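Local coordinates for structure-specific endonuclease subunit SLX1 (Candida glabrata, PDB 4XLG), which probably serves as the catalytic subunit of the SLX1-SLX4 endonuclease, nicking branched duplex DNA close to its junctions with single strands during repair and recombination, at residues C13-I19 with P59-I65; A112-S116 with K145-S149; N237-F241 with S295-N299; A74-F78 with L117-F123; Q39-S43 with R54-W60. The protein carries 1 engineered substitution. All blocks are in the same frame, centred on the assembly; numbering follows the deposited sequence.

Contact 1: C13-I19 with P59-I65; sequences CYLLQSI and PWEMVAI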
# COMPACT_ATOMS: atom_id res chain seq x y z
N CYS B 13 7.99 -1.45 -2.76
CA CYS B 13 9.09 -0.56 -3.16
C CYS B 13 10.31 -0.92 -2.31
O CYS B 13 10.24 -0.81 -1.10
CB CYS B 13 8.77 0.91 -2.90
SG CYS B 13 7.53 1.62 -3.97
N TYR B 14 11.40 -1.29 -2.97
CA TYR B 14 12.56 -1.86 -2.28
C TYR B 14 13.76 -0.96 -2.37
O TYR B 14 13.92 -0.15 -3.29
CB TYR B 14 12.94 -3.25 -2.85
CG TYR B 14 13.16 -3.25 -4.39
CD1 TYR B 14 14.43 -2.98 -4.94
CD2 TYR B 14 12.07 -3.50 -5.28
CE1 TYR B 14 14.63 -2.98 -6.32
CE2 TYR B 14 12.27 -3.54 -6.67
CZ TYR B 14 13.58 -3.26 -7.17
OH TYR B 14 13.77 -3.26 -8.51
N LEU B 15 14.62 -1.13 -1.35
CA LEU B 15 15.92 -0.45 -1.35
C LEU B 15 17.02 -1.52 -1.39
O LEU B 15 17.02 -2.45 -0.56
CB LEU B 15 16.06 0.40 -0.07
CG LEU B 15 17.44 1.05 0.14
CD1 LEU B 15 17.75 2.08 -0.98
CD2 LEU B 15 17.52 1.69 1.55
N LEU B 16 17.91 -1.40 -2.38
CA LEU B 16 19.06 -2.31 -2.49
C LEU B 16 20.28 -1.55 -2.05
O LEU B 16 20.38 -0.35 -2.27
CB LEU B 16 19.30 -2.77 -3.94
CG LEU B 16 18.09 -3.34 -4.70
CD1 LEU B 16 18.62 -3.76 -6.16
CD2 LEU B 16 17.48 -4.53 -3.88
N GLN B 17 21.21 -2.27 -1.43
CA GLN B 17 22.52 -1.73 -1.12
C GLN B 17 23.54 -2.71 -1.66
O GLN B 17 23.49 -3.89 -1.34
CB GLN B 17 22.67 -1.58 0.39
CG GLN B 17 24.08 -0.98 0.78
CD GLN B 17 24.22 -0.79 2.31
OE1 GLN B 17 23.39 -1.28 3.09
NE2 GLN B 17 25.26 -0.10 2.71
N SER B 18 24.47 -2.24 -2.48
CA SER B 18 25.48 -3.16 -3.02
C SER B 18 26.26 -3.83 -1.89
O SER B 18 26.68 -3.17 -0.89
CB SER B 18 26.43 -2.39 -3.97
OG SER B 18 27.53 -3.23 -4.33
N ILE B 19 26.51 -5.14 -2.00
CA ILE B 19 27.28 -5.77 -0.91
C ILE B 19 28.72 -5.33 -0.89
O ILE B 19 29.26 -5.00 0.17
CB ILE B 19 27.13 -7.33 -1.03
CG1 ILE B 19 25.65 -7.64 -0.76
CG2 ILE B 19 28.04 -8.08 -0.02
CD1 ILE B 19 25.24 -9.08 -1.31
N PRO B 59 26.82 -8.61 -6.37
CA PRO B 59 25.39 -8.65 -6.05
C PRO B 59 24.93 -7.56 -5.09
O PRO B 59 25.72 -7.07 -4.24
CB PRO B 59 25.23 -10.03 -5.32
CG PRO B 59 26.62 -10.30 -4.72
CD PRO B 59 27.63 -9.68 -5.70
N TRP B 60 23.65 -7.28 -5.18
CA TRP B 60 22.96 -6.35 -4.31
C TRP B 60 22.36 -7.10 -3.14
O TRP B 60 21.84 -8.21 -3.31
CB TRP B 60 21.80 -5.68 -5.07
CG TRP B 60 22.18 -4.84 -6.22
CD1 TRP B 60 22.21 -5.22 -7.55
CD2 TRP B 60 22.48 -3.45 -6.19
NE1 TRP B 60 22.53 -4.13 -8.34
CE2 TRP B 60 22.67 -3.03 -7.53
CE3 TRP B 60 22.58 -2.51 -5.15
CZ2 TRP B 60 22.96 -1.70 -7.87
CZ3 TRP B 60 22.88 -1.17 -5.48
CH2 TRP B 60 23.07 -0.78 -6.82
N GLU B 61 22.29 -6.45 -1.98
CA GLU B 61 21.47 -6.94 -0.85
C GLU B 61 20.16 -6.15 -0.82
O GLU B 61 20.19 -4.93 -0.89
CB GLU B 61 22.23 -6.71 0.51
CG GLU B 61 21.41 -7.15 1.74
CD GLU B 61 22.04 -6.69 3.06
OE1 GLU B 61 23.00 -5.87 3.03
OE2 GLU B 61 21.57 -7.15 4.13
N MET B 62 19.00 -6.83 -0.78
CA MET B 62 17.76 -6.07 -0.58
C MET B 62 17.66 -5.79 0.92
O MET B 62 17.42 -6.69 1.69
CB MET B 62 16.54 -6.85 -1.11
CG MET B 62 15.23 -5.99 -0.96
SD MET B 62 13.81 -6.87 -1.69
CE MET B 62 14.25 -6.79 -3.43
N VAL B 63 17.81 -4.53 1.33
CA VAL B 63 17.86 -4.31 2.77
C VAL B 63 16.51 -3.97 3.39
O VAL B 63 16.31 -4.15 4.62
CB VAL B 63 18.89 -3.18 3.13
CG1 VAL B 63 20.34 -3.67 2.74
CG2 VAL B 63 18.59 -1.80 2.47
N ALA B 64 15.59 -3.45 2.57
CA ALA B 64 14.26 -3.06 3.09
C ALA B 64 13.26 -3.09 1.96
O ALA B 64 13.62 -2.91 0.79
CB ALA B 64 14.28 -1.64 3.72
N ILE B 65 11.99 -3.28 2.31
CA ILE B 65 10.96 -3.15 1.28
C ILE B 65 9.71 -2.60 2.00
O ILE B 65 9.42 -2.98 3.15
CB ILE B 65 10.69 -4.48 0.53
CG1 ILE B 65 9.73 -4.25 -0.67
CG2 ILE B 65 10.14 -5.61 1.50
CD1 ILE B 65 9.78 -5.54 -1.62
O HOH W 1 23.50 -3.67 4.57
O HOH W 2 24.84 -4.62 1.45

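Contact 2: A112-S116 with K145-S149; sequences AMITS and KFNVS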
# COMPACT_ATOMS: atom_id res chain seq x y z
N ALA B 112 15.44 8.12 6.03
CA ALA B 112 14.59 9.24 6.44
C ALA B 112 13.48 9.52 5.43
O ALA B 112 12.38 9.90 5.81
CB ALA B 112 15.44 10.51 6.64
N MET B 113 13.79 9.37 4.14
CA MET B 113 12.77 9.60 3.10
C MET B 113 11.61 8.63 3.29
O MET B 113 10.44 8.99 3.02
CB MET B 113 13.34 9.45 1.68
CG MET B 113 14.05 10.71 1.16
SD MET B 113 12.86 12.09 1.10
CE MET B 113 11.52 11.43 0.10
N ILE B 114 11.90 7.41 3.75
CA ILE B 114 10.79 6.47 3.98
C ILE B 114 9.83 7.04 5.01
O ILE B 114 8.62 7.07 4.83
CB ILE B 114 11.27 5.09 4.49
CG1 ILE B 114 12.22 4.48 3.47
CG2 ILE B 114 10.01 4.16 4.72
CD1 ILE B 114 12.95 3.17 3.96
N THR B 115 10.38 7.46 6.13
CA THR B 115 9.52 7.98 7.18
C THR B 115 8.74 9.21 6.71
O THR B 115 7.54 9.30 6.96
CB THR B 115 10.32 8.34 8.44
OG1 THR B 115 11.11 7.19 8.79
CG2 THR B 115 9.37 8.71 9.59
N SER B 116 9.41 10.12 6.01
CA SER B 116 8.73 11.30 5.51
C SER B 116 7.54 10.96 4.63
O SER B 116 6.49 11.60 4.73
CB SER B 116 9.70 12.19 4.74
OG SER B 116 10.68 12.64 5.66
N LYS B 145 18.04 9.80 12.81
CA LYS B 145 19.05 10.86 12.98
C LYS B 145 18.46 12.27 12.83
O LYS B 145 18.86 13.22 13.51
CB LYS B 145 20.18 10.63 11.96
CG LYS B 145 21.44 11.46 12.10
CD LYS B 145 22.39 11.11 10.97
N PHE B 146 17.48 12.38 11.93
CA PHE B 146 16.90 13.67 11.57
C PHE B 146 15.58 13.95 12.26
O PHE B 146 14.93 14.96 11.99
CB PHE B 146 16.75 13.71 10.04
CG PHE B 146 18.05 13.47 9.32
CD1 PHE B 146 19.19 14.20 9.66
CD2 PHE B 146 18.15 12.50 8.32
CE1 PHE B 146 20.40 13.98 9.02
CE2 PHE B 146 19.35 12.28 7.66
CZ PHE B 146 20.49 13.02 8.01
N ASN B 147 15.20 13.07 13.18
CA ASN B 147 13.93 13.19 13.92
C ASN B 147 12.76 13.49 13.01
O ASN B 147 12.04 14.45 13.23
CB ASN B 147 14.02 14.26 15.00
CG ASN B 147 15.04 13.91 16.04
OD1 ASN B 147 14.91 12.90 16.73
ND2 ASN B 147 16.09 14.71 16.12
N VAL B 148 12.61 12.66 11.98
CA VAL B 148 11.44 12.75 11.12
C VAL B 148 10.17 12.24 11.82
O VAL B 148 9.08 12.70 11.52
CB VAL B 148 11.62 11.93 9.81
CG1 VAL B 148 10.57 12.34 8.79
CG2 VAL B 148 13.01 12.14 9.22
N SER B 149 10.32 11.30 12.76
CA SER B 149 9.17 10.84 13.55
C SER B 149 8.58 11.96 14.42
O SER B 149 9.17 12.38 15.42
CB SER B 149 9.55 9.65 14.43
OG SER B 149 9.68 8.47 13.66

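Contact 3: N237-F241 with S295-N299; sequences NLFAF and SIKLN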
# COMPACT_ATOMS: atom_id res chain seq x y z
N ASN B 237 -22.44 -6.97 -3.54
CA ASN B 237 -21.55 -8.13 -3.59
C ASN B 237 -20.15 -7.90 -3.05
O ASN B 237 -19.29 -8.80 -3.10
CB ASN B 237 -21.48 -8.64 -5.03
CG ASN B 237 -22.79 -9.25 -5.47
OD1 ASN B 237 -23.12 -10.36 -5.07
ND2 ASN B 237 -23.58 -8.51 -6.25
N LEU B 238 -19.91 -6.69 -2.56
CA LEU B 238 -18.65 -6.40 -1.90
C LEU B 238 -18.88 -6.51 -0.39
O LEU B 238 -19.78 -5.86 0.16
CB LEU B 238 -18.14 -5.00 -2.27
CG LEU B 238 -17.66 -4.78 -3.70
CD1 LEU B 238 -17.08 -3.34 -3.85
CD2 LEU B 238 -16.57 -5.85 -4.03
N PHE B 239 -18.09 -7.36 0.26
CA PHE B 239 -18.25 -7.63 1.67
C PHE B 239 -17.03 -7.16 2.44
O PHE B 239 -15.96 -6.99 1.87
CB PHE B 239 -18.47 -9.10 1.92
CG PHE B 239 -19.62 -9.66 1.14
CD1 PHE B 239 -20.90 -9.17 1.34
CD2 PHE B 239 -19.42 -10.63 0.18
CE1 PHE B 239 -22.00 -9.67 0.61
CE2 PHE B 239 -20.50 -11.16 -0.54
CZ PHE B 239 -21.79 -10.67 -0.34
N ALA B 240 -17.22 -6.99 3.74
CA ALA B 240 -16.16 -6.56 4.65
C ALA B 240 -16.11 -7.54 5.80
O ALA B 240 -17.17 -7.98 6.30
CB ALA B 240 -16.40 -5.13 5.16
N PHE B 241 -14.89 -7.92 6.20
CA PHE B 241 -14.68 -8.90 7.26
C PHE B 241 -13.71 -8.35 8.29
O PHE B 241 -12.85 -7.55 7.95
CB PHE B 241 -14.08 -10.21 6.71
CG PHE B 241 -14.90 -10.83 5.62
CD1 PHE B 241 -14.79 -10.38 4.31
CD2 PHE B 241 -15.77 -11.86 5.91
CE1 PHE B 241 -15.54 -10.96 3.31
CE2 PHE B 241 -16.52 -12.46 4.91
CZ PHE B 241 -16.41 -12.01 3.62
N SER B 295 -12.16 -7.73 -0.06
CA SER B 295 -13.48 -7.43 -0.57
C SER B 295 -13.53 -7.59 -2.08
O SER B 295 -14.37 -8.30 -2.64
CB SER B 295 -13.90 -5.98 -0.17
OG SER B 295 -15.28 -5.85 -0.48
N ILE B 296 -12.61 -6.94 -2.75
CA ILE B 296 -12.61 -6.97 -4.21
C ILE B 296 -12.18 -8.32 -4.75
O ILE B 296 -12.80 -8.85 -5.67
CB ILE B 296 -11.68 -5.87 -4.77
CG1 ILE B 296 -12.24 -4.50 -4.42
CG2 ILE B 296 -11.47 -6.05 -6.27
CD1 ILE B 296 -11.28 -3.41 -4.88
N LYS B 297 -11.18 -8.94 -4.12
CA LYS B 297 -10.71 -10.22 -4.68
C LYS B 297 -11.75 -11.33 -4.51
O LYS B 297 -11.87 -12.23 -5.36
CB LYS B 297 -9.40 -10.63 -4.01
CG LYS B 297 -8.75 -11.80 -4.76
CD LYS B 297 -7.30 -11.83 -4.37
CE LYS B 297 -6.59 -12.95 -5.11
NZ LYS B 297 -6.71 -12.84 -6.58
N LEU B 298 -12.50 -11.29 -3.41
CA LEU B 298 -13.55 -12.30 -3.25
C LEU B 298 -14.60 -12.13 -4.34
O LEU B 298 -15.12 -13.11 -4.85
CB LEU B 298 -14.19 -12.20 -1.86
CG LEU B 298 -13.25 -12.71 -0.75
CD1 LEU B 298 -13.70 -12.15 0.61
CD2 LEU B 298 -13.15 -14.24 -0.71
N ASN B 299 -14.92 -10.89 -4.67
CA ASN B 299 -15.95 -10.63 -5.67
C ASN B 299 -15.48 -11.04 -7.05
O ASN B 299 -16.26 -11.50 -7.86
CB ASN B 299 -16.34 -9.14 -5.64
CG ASN B 299 -17.45 -8.81 -6.64
OD1 ASN B 299 -17.28 -7.97 -7.52
ND2 ASN B 299 -18.57 -9.49 -6.51
O HOH W 3 -16.62 -9.20 -1.24

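Contact 4: A74-F78 with L117-F123; sequences AALQF and LLKNEYF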
# COMPACT_ATOMS: atom_id res chain seq x y z
N ALA B 74 0.06 3.38 -7.15
CA ALA B 74 0.49 3.93 -5.83
C ALA B 74 1.92 3.58 -5.48
O ALA B 74 2.64 4.41 -4.91
CB ALA B 74 -0.46 3.43 -4.70
N ALA B 75 2.34 2.33 -5.76
CA ALA B 75 3.73 1.93 -5.48
C ALA B 75 4.69 2.80 -6.30
O ALA B 75 5.74 3.20 -5.84
CB ALA B 75 3.95 0.43 -5.85
N LEU B 76 4.34 3.03 -7.56
CA LEU B 76 5.23 3.85 -8.41
C LEU B 76 5.28 5.30 -7.91
O LEU B 76 6.31 5.97 -7.97
CB LEU B 76 4.72 3.86 -9.87
CG LEU B 76 4.94 2.52 -10.59
CD1 LEU B 76 4.15 2.42 -11.92
CD2 LEU B 76 6.44 2.29 -10.78
N GLN B 77 4.15 5.81 -7.47
CA GLN B 77 4.15 7.15 -6.86
C GLN B 77 5.12 7.22 -5.69
O GLN B 77 5.88 8.21 -5.57
CB GLN B 77 2.76 7.56 -6.39
CG GLN B 77 1.80 7.77 -7.53
CD GLN B 77 0.39 7.97 -7.03
OE1 GLN B 77 -0.18 7.09 -6.39
NE2 GLN B 77 -0.16 9.15 -7.27
N PHE B 78 5.08 6.21 -4.83
CA PHE B 78 6.01 6.15 -3.68
C PHE B 78 7.43 6.03 -4.15
O PHE B 78 8.33 6.75 -3.72
CB PHE B 78 5.64 4.95 -2.79
CG PHE B 78 6.32 4.96 -1.47
CD1 PHE B 78 7.59 4.40 -1.33
CD2 PHE B 78 5.67 5.43 -0.35
CE1 PHE B 78 8.21 4.35 -0.08
CE2 PHE B 78 6.29 5.40 0.90
CZ PHE B 78 7.57 4.86 1.04
N LEU B 117 7.71 9.98 3.77
CA LEU B 117 6.58 9.56 2.90
C LEU B 117 5.46 8.83 3.67
O LEU B 117 4.30 9.05 3.40
CB LEU B 117 7.10 8.67 1.77
CG LEU B 117 7.99 9.44 0.76
CD1 LEU B 117 8.62 8.44 -0.23
CD2 LEU B 117 7.23 10.54 0.02
N LEU B 118 5.82 7.98 4.63
CA LEU B 118 4.82 7.30 5.42
C LEU B 118 4.02 8.30 6.28
O LEU B 118 2.88 8.02 6.63
CB LEU B 118 5.47 6.23 6.30
CG LEU B 118 6.16 5.09 5.60
CD1 LEU B 118 6.90 4.21 6.62
CD2 LEU B 118 5.14 4.24 4.77
N LYS B 119 4.59 9.45 6.58
CA LYS B 119 3.84 10.47 7.33
C LYS B 119 2.96 11.30 6.43
O LYS B 119 2.15 12.09 6.90
CB LYS B 119 4.79 11.41 8.10
CG LYS B 119 5.53 10.71 9.22
N ASN B 120 3.11 11.16 5.13
CA ASN B 120 2.39 12.05 4.22
C ASN B 120 0.92 11.64 4.10
O ASN B 120 0.62 10.42 4.07
CB ASN B 120 3.07 12.02 2.85
CG ASN B 120 2.20 12.63 1.77
OD1 ASN B 120 1.39 11.94 1.18
ND2 ASN B 120 2.38 13.92 1.50
N GLU B 121 0.03 12.64 3.98
CA GLU B 121 -1.41 12.41 3.99
C GLU B 121 -1.85 11.32 3.00
O GLU B 121 -2.67 10.43 3.31
CB GLU B 121 -2.15 13.76 3.67
CG GLU B 121 -1.59 14.47 2.39
CD GLU B 121 -2.00 15.94 2.24
OE1 GLU B 121 -2.72 16.49 3.12
OE2 GLU B 121 -1.60 16.56 1.22
N TYR B 122 -1.27 11.36 1.82
CA TYR B 122 -1.65 10.44 0.75
C TYR B 122 -1.30 8.98 1.06
O TYR B 122 -2.13 8.06 0.94
CB TYR B 122 -0.97 10.88 -0.55
CG TYR B 122 -1.31 9.96 -1.71
CD1 TYR B 122 -2.61 9.95 -2.25
CD2 TYR B 122 -0.34 9.14 -2.26
CE1 TYR B 122 -2.96 9.12 -3.31
CE2 TYR B 122 -0.66 8.29 -3.33
CZ TYR B 122 -1.98 8.30 -3.85
OH TYR B 122 -2.28 7.47 -4.90
N PHE B 123 -0.07 8.74 1.47
CA PHE B 123 0.32 7.36 1.73
C PHE B 123 -0.19 6.84 3.08
O PHE B 123 -0.28 5.64 3.29
CB PHE B 123 1.84 7.22 1.65
CG PHE B 123 2.37 7.52 0.28
CD1 PHE B 123 2.12 6.62 -0.79
CD2 PHE B 123 3.12 8.69 0.04
CE1 PHE B 123 2.59 6.92 -2.08
CE2 PHE B 123 3.58 8.99 -1.25
CZ PHE B 123 3.33 8.11 -2.31

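Contact 5: Q39-S43 with R54-W60; sequences QHNGS and RDGTRPW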
# COMPACT_ATOMS: atom_id res chain seq x y z
N GLN B 39 16.98 -10.75 -11.15
CA GLN B 39 17.23 -9.96 -12.39
C GLN B 39 18.31 -8.90 -12.11
O GLN B 39 19.21 -8.68 -12.92
CB GLN B 39 15.95 -9.29 -12.85
CG GLN B 39 14.97 -10.32 -13.51
CD GLN B 39 13.67 -9.64 -13.87
OE1 GLN B 39 13.01 -9.05 -13.01
NE2 GLN B 39 13.35 -9.63 -15.15
N HIS B 40 18.22 -8.25 -10.96
CA HIS B 40 19.27 -7.24 -10.64
C HIS B 40 20.64 -7.89 -10.45
O HIS B 40 21.69 -7.28 -10.80
CB HIS B 40 18.92 -6.44 -9.34
CG HIS B 40 17.84 -5.42 -9.53
ND1 HIS B 40 17.92 -4.41 -10.47
CD2 HIS B 40 16.70 -5.20 -8.84
CE1 HIS B 40 16.85 -3.65 -10.38
NE2 HIS B 40 16.12 -4.08 -9.37
N ASN B 41 20.68 -9.09 -9.89
CA ASN B 41 21.95 -9.73 -9.58
C ASN B 41 22.52 -10.59 -10.66
O ASN B 41 23.69 -10.93 -10.68
CB ASN B 41 21.80 -10.56 -8.30
CG ASN B 41 21.78 -9.63 -7.08
OD1 ASN B 41 22.27 -8.50 -7.18
ND2 ASN B 41 21.22 -10.09 -5.96
N GLY B 42 21.71 -10.93 -11.62
CA GLY B 42 22.18 -11.79 -12.69
C GLY B 42 22.01 -10.95 -13.91
O GLY B 42 22.71 -9.98 -14.10
N SER B 43 21.03 -11.28 -14.72
CA SER B 43 20.62 -10.33 -15.78
C SER B 43 19.09 -10.29 -15.95
O SER B 43 18.37 -11.17 -15.45
CB SER B 43 21.28 -10.69 -17.10
OG SER B 43 20.84 -11.98 -17.47
N ARG B 54 30.99 -6.79 -15.16
CA ARG B 54 30.79 -6.65 -13.74
C ARG B 54 31.89 -5.79 -13.12
O ARG B 54 33.07 -5.96 -13.40
CB ARG B 54 30.72 -8.03 -13.08
CG ARG B 54 29.53 -8.83 -13.60
CD ARG B 54 29.23 -10.00 -12.71
NE ARG B 54 27.91 -10.56 -12.99
CZ ARG B 54 27.07 -10.97 -12.04
NH1 ARG B 54 27.43 -10.90 -10.77
NH2 ARG B 54 25.89 -11.46 -12.37
N ASP B 55 31.48 -4.85 -12.28
CA ASP B 55 32.46 -3.99 -11.61
C ASP B 55 32.40 -4.17 -10.09
O ASP B 55 33.01 -3.40 -9.36
CB ASP B 55 32.25 -2.53 -11.99
CG ASP B 55 30.99 -1.93 -11.36
OD1 ASP B 55 30.12 -2.61 -10.80
OD2 ASP B 55 30.87 -0.69 -11.43
N GLY B 56 31.70 -5.21 -9.66
CA GLY B 56 31.49 -5.51 -8.25
C GLY B 56 30.26 -4.84 -7.62
O GLY B 56 30.00 -5.04 -6.44
N THR B 57 29.49 -4.06 -8.37
CA THR B 57 28.24 -3.53 -7.81
C THR B 57 27.28 -4.69 -7.46
O THR B 57 26.74 -4.77 -6.34
CB THR B 57 27.55 -2.60 -8.79
OG1 THR B 57 28.42 -1.49 -9.03
CG2 THR B 57 26.30 -2.05 -8.17
N ARG B 58 27.08 -5.59 -8.40
CA ARG B 58 26.43 -6.88 -8.06
C ARG B 58 27.37 -7.82 -7.29
O ARG B 58 28.59 -7.88 -7.55
CB ARG B 58 26.00 -7.56 -9.37
CG ARG B 58 25.00 -6.75 -10.17
CD ARG B 58 24.98 -7.46 -11.54
NE ARG B 58 24.02 -6.88 -12.43
CZ ARG B 58 24.26 -5.84 -13.23
NH1 ARG B 58 25.45 -5.23 -13.20
NH2 ARG B 58 23.31 -5.44 -14.07
N PRO B 59 26.82 -8.61 -6.37
CA PRO B 59 25.39 -8.65 -6.05
C PRO B 59 24.93 -7.56 -5.09
O PRO B 59 25.72 -7.07 -4.24
CB PRO B 59 25.23 -10.03 -5.32
CG PRO B 59 26.62 -10.30 -4.72
CD PRO B 59 27.63 -9.68 -5.70
N TRP B 60 23.65 -7.28 -5.18
CA TRP B 60 22.96 -6.35 -4.31
C TRP B 60 22.36 -7.10 -3.14
O TRP B 60 21.84 -8.21 -3.31
CB TRP B 60 21.80 -5.68 -5.07
CG TRP B 60 22.18 -4.84 -6.22
CD1 TRP B 60 22.21 -5.22 -7.55
CD2 TRP B 60 22.48 -3.45 -6.19
NE1 TRP B 60 22.53 -4.13 -8.34
CE2 TRP B 60 22.67 -3.03 -7.53
CE3 TRP B 60 22.58 -2.51 -5.15
CZ2 TRP B 60 22.96 -1.70 -7.87
CZ3 TRP B 60 22.88 -1.17 -5.48
CH2 TRP B 60 23.07 -0.78 -6.82
O HOH W 4 20.70 -6.77 -14.22
O HOH W 5 22.01 -4.60 -11.16
O HOH W 6 25.43 -11.11 -8.66

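Contact 1: C13-I19 with P59-I65
The indole of Trp60 carries Leu16 CD1 on one face, 3.9 Å from the centroid of its five-membered ring, and Thr57 CG2 on the other, while the backbone C of Gln17 lies at the edge near the ring plane. The segments are neighbouring antiparallel strands of the mixed central sheet of the GIY-YIG domain, and Cys13 and Tyr14 fall where the GIY element is expected. The second flat group, the Tyr14 ring, receives Met62 CE obliquely in a Met-aromatic contact. Met62 bends at its last torsion (chi3 -69°) to bring CE within 3.8 Å of Tyr14 CB, while the Tyr14 hydroxyl extends away to His40 and Arg36. Ladder bonds such as Leu15 N to Ala64 O and Gln17 N to Glu61 O join the strands, with a classic beta bulge between them, where Val63 and Ala64 both face Leu15. Leu16 CD2 rests 3.7 Å from Met62 CB. On the sheet face of Leu15 and Gln17, Leu15 CD2 meets CG2 of the bulge residue Val63, and beyond them Gln17 NE2 bonds to Arg22 O, Glu61 OE2 to Asn134. Between these two side chains one water donates to Gln17 OE1 at 2.8 Å and to Glu61 OE1 at 2.7 Å.

Contact 2: A112-S116 with K145-S149
The loop that follows helix 135-143 folds over the outer side of helix 107-118, and its anchor is Val148, set against Ala112, Thr115 and Ser116 on successive turns. The two methyls of Val148 divide the work. CG2 reaches Ala112 CB at 3.9 Å, whereas CG1, placed anti to the backbone N (chi1 -165°), lies 3.9 Å from Thr115 CG2 and beside Ser116 OG; this last approach is so short that its detail is doubtful. Thr115 and Val148 lie alongside one another, pointing opposite ways, and the Thr115 hydroxyl is engaged elsewhere, with Trp141 NE1. Phe146 brings a ring edge: Ala112 CB sits in the ring plane, 3.8 Å from Phe146 CD2, while Lys145 CB lies above one face. Asp144 steadies the loop by accepting from the backbone N of both Val148 and Ser149. With methyl groups and a ring edge carrying the touch between 112-116 and 145-149, this small surface contact rests on hydrophobic burial and dispersion rather than on directional bonds.

Contact 3: N237-F241 with S295-N299
Ser295, on helix 288-299, turns its hydroxyl to the backbone of Phe239, donating from OG to Phe239 O at 2.7 Å. With OG anti to the backbone N (chi1 -169°), the hydroxyl leaves the helix toward strand 239-241 and meets the carbonyl tilted 30° from its plane. Just before the strand, Leu238 has CG beside its own N and an extended second torsion, which carries CD2 to the helix, 3.6 Å from Ser295 O and 3.7 Å from Asn299 CB. Asn299 lies crosswise to Leu238, and its amide continues past the leucine until ND2 of Asn299 is 3.4 Å from Asn237 CB. At the other end, Phe241 and Leu298 approach from opposite directions; Phe241 CE1 and Leu298 CD1 touch obliquely at 3.5 Å, and the phenyl ring also stacks on Tyr208 of helix 176-213. A water joins the two backbones: it accepts from Phe239 N at 2.8 Å and donates to Ser295 O and Asn237 O. That same Asn237 O lies over one face of the Phe239 ring. Phe239 in turn touches the zinc site of Cys219, Cys222, His252 and Cys255, its side chain about 8 Å from a zinc ion. Helix 288-299 is thereby bound to the short hairpin of a RING-like finger whose two interleaved ligand sets form a cross-brace.

Contact 4: A74-F78 with L117-F123
Phe78 and Phe123 form the tight centre of this contact, a T-shaped pair in which the edge of Phe78 points to the face of Phe123, with ring centroids 5.1 Å apart and planes at 83°. Phe123 is sandwiched, for Tyr122 CD2 lies over its opposite face. Phe78 owes its place to CG being anti to the backbone N (chi1 -168°), which also sets its own face under Leu117: CD1 of Leu117 stands over the ring centre, 3.9 Å from the centroid, and Leu117 CB comes to 3.5 Å from Phe78 CE2. Leu118 CD2 closes in more distantly.

Toward the partly exposed Gln77 the packing thins, with Ala74 CB no nearer than 4.4 Å to Tyr122 OH, and a polar bond takes over. Tyr122 OH donates to Gln77 OE1 at 2.6 Å, in the carbonyl plane and on a lone pair, the amide and phenol planes being 79° apart. Another protein chain of the assembly packs against both residues. Tyr122 is itself positioned by Asn120, whose OD1 accepts from Tyr122 N at 2.8 Å. Taken together, this is an aromatic helix-helix interface joining helix 72-84, within the GIY-YIG range, to helix 107-118 and the short, weakly bonded helix that Asn120 caps.

Contact 5: Q39-S43 with R54-W60
The last turn of helix 33-41, which ends as Gly42 leaves helical angles, lies beside a loop entering strand 60-67 through a cis Arg58-Pro59 peptide, with the CA atoms of Asn41 and Pro59 5.0 Å apart. Asn41 CG stands beside its own N (chi1 -76°), and from there OD1 accepts from Trp60 N at 2.7 Å in a nearly straight bond (177°), while ND2 returns a weak bond to Trp60 O. The amide lies almost in the plane of the indole, 16° apart, with OD1 at the ring edge, 3.3 Å from Trp60 CD1. His40 O lies at the same edge, while His40 CB nears Trp60 CD1 from off the ring plane; the His40 ring reaches on to Tyr14 OH.

The carbonyls at the helix end are taken up by arginines and water. Arg58 NE makes a weak bond to His40 O, which also accepts from a water held by Trp60 NE1; another water links Gln39 O to Arg58 NH2. Arg54 NH2 donates to Asn41 O at 2.8 Å, but a second conformer makes that bond doubtful. Within the loop Asp55 OD1 accepts from Thr57 N, an Asx turn, and also from Thr57 OG1. Guanidinium groups beside the carbonyl end of a helix would be expected to interact favourably with its dipole, and the Asn41 amide pairs with both the N and, weakly, the O of Trp60, as a strand partner would.

How the contacts relate
Contact 5 lies at the surface and is nested within the loop closed by the buried contact 1. The two share Pro59 and Trp60 and touch again through Tyr14 and His40, yet one is a bulged strand ladder with apolar faces and the other a web of amide, guanidinium and water bonds. Contact 4, also buried, meets contact 1 where Cys13 lies against helix 72-84. Contacts 2 and 4 both use helix 107-118: its outer side takes the small methyl contact 2, at the surface, its end an aromatic core. Contact 3, buried too, stands apart, its centre about 35 Å from that of contact 1, joining helix 288-299 to the zinc-finger strand by a hydroxyl, a water and apolar side chains.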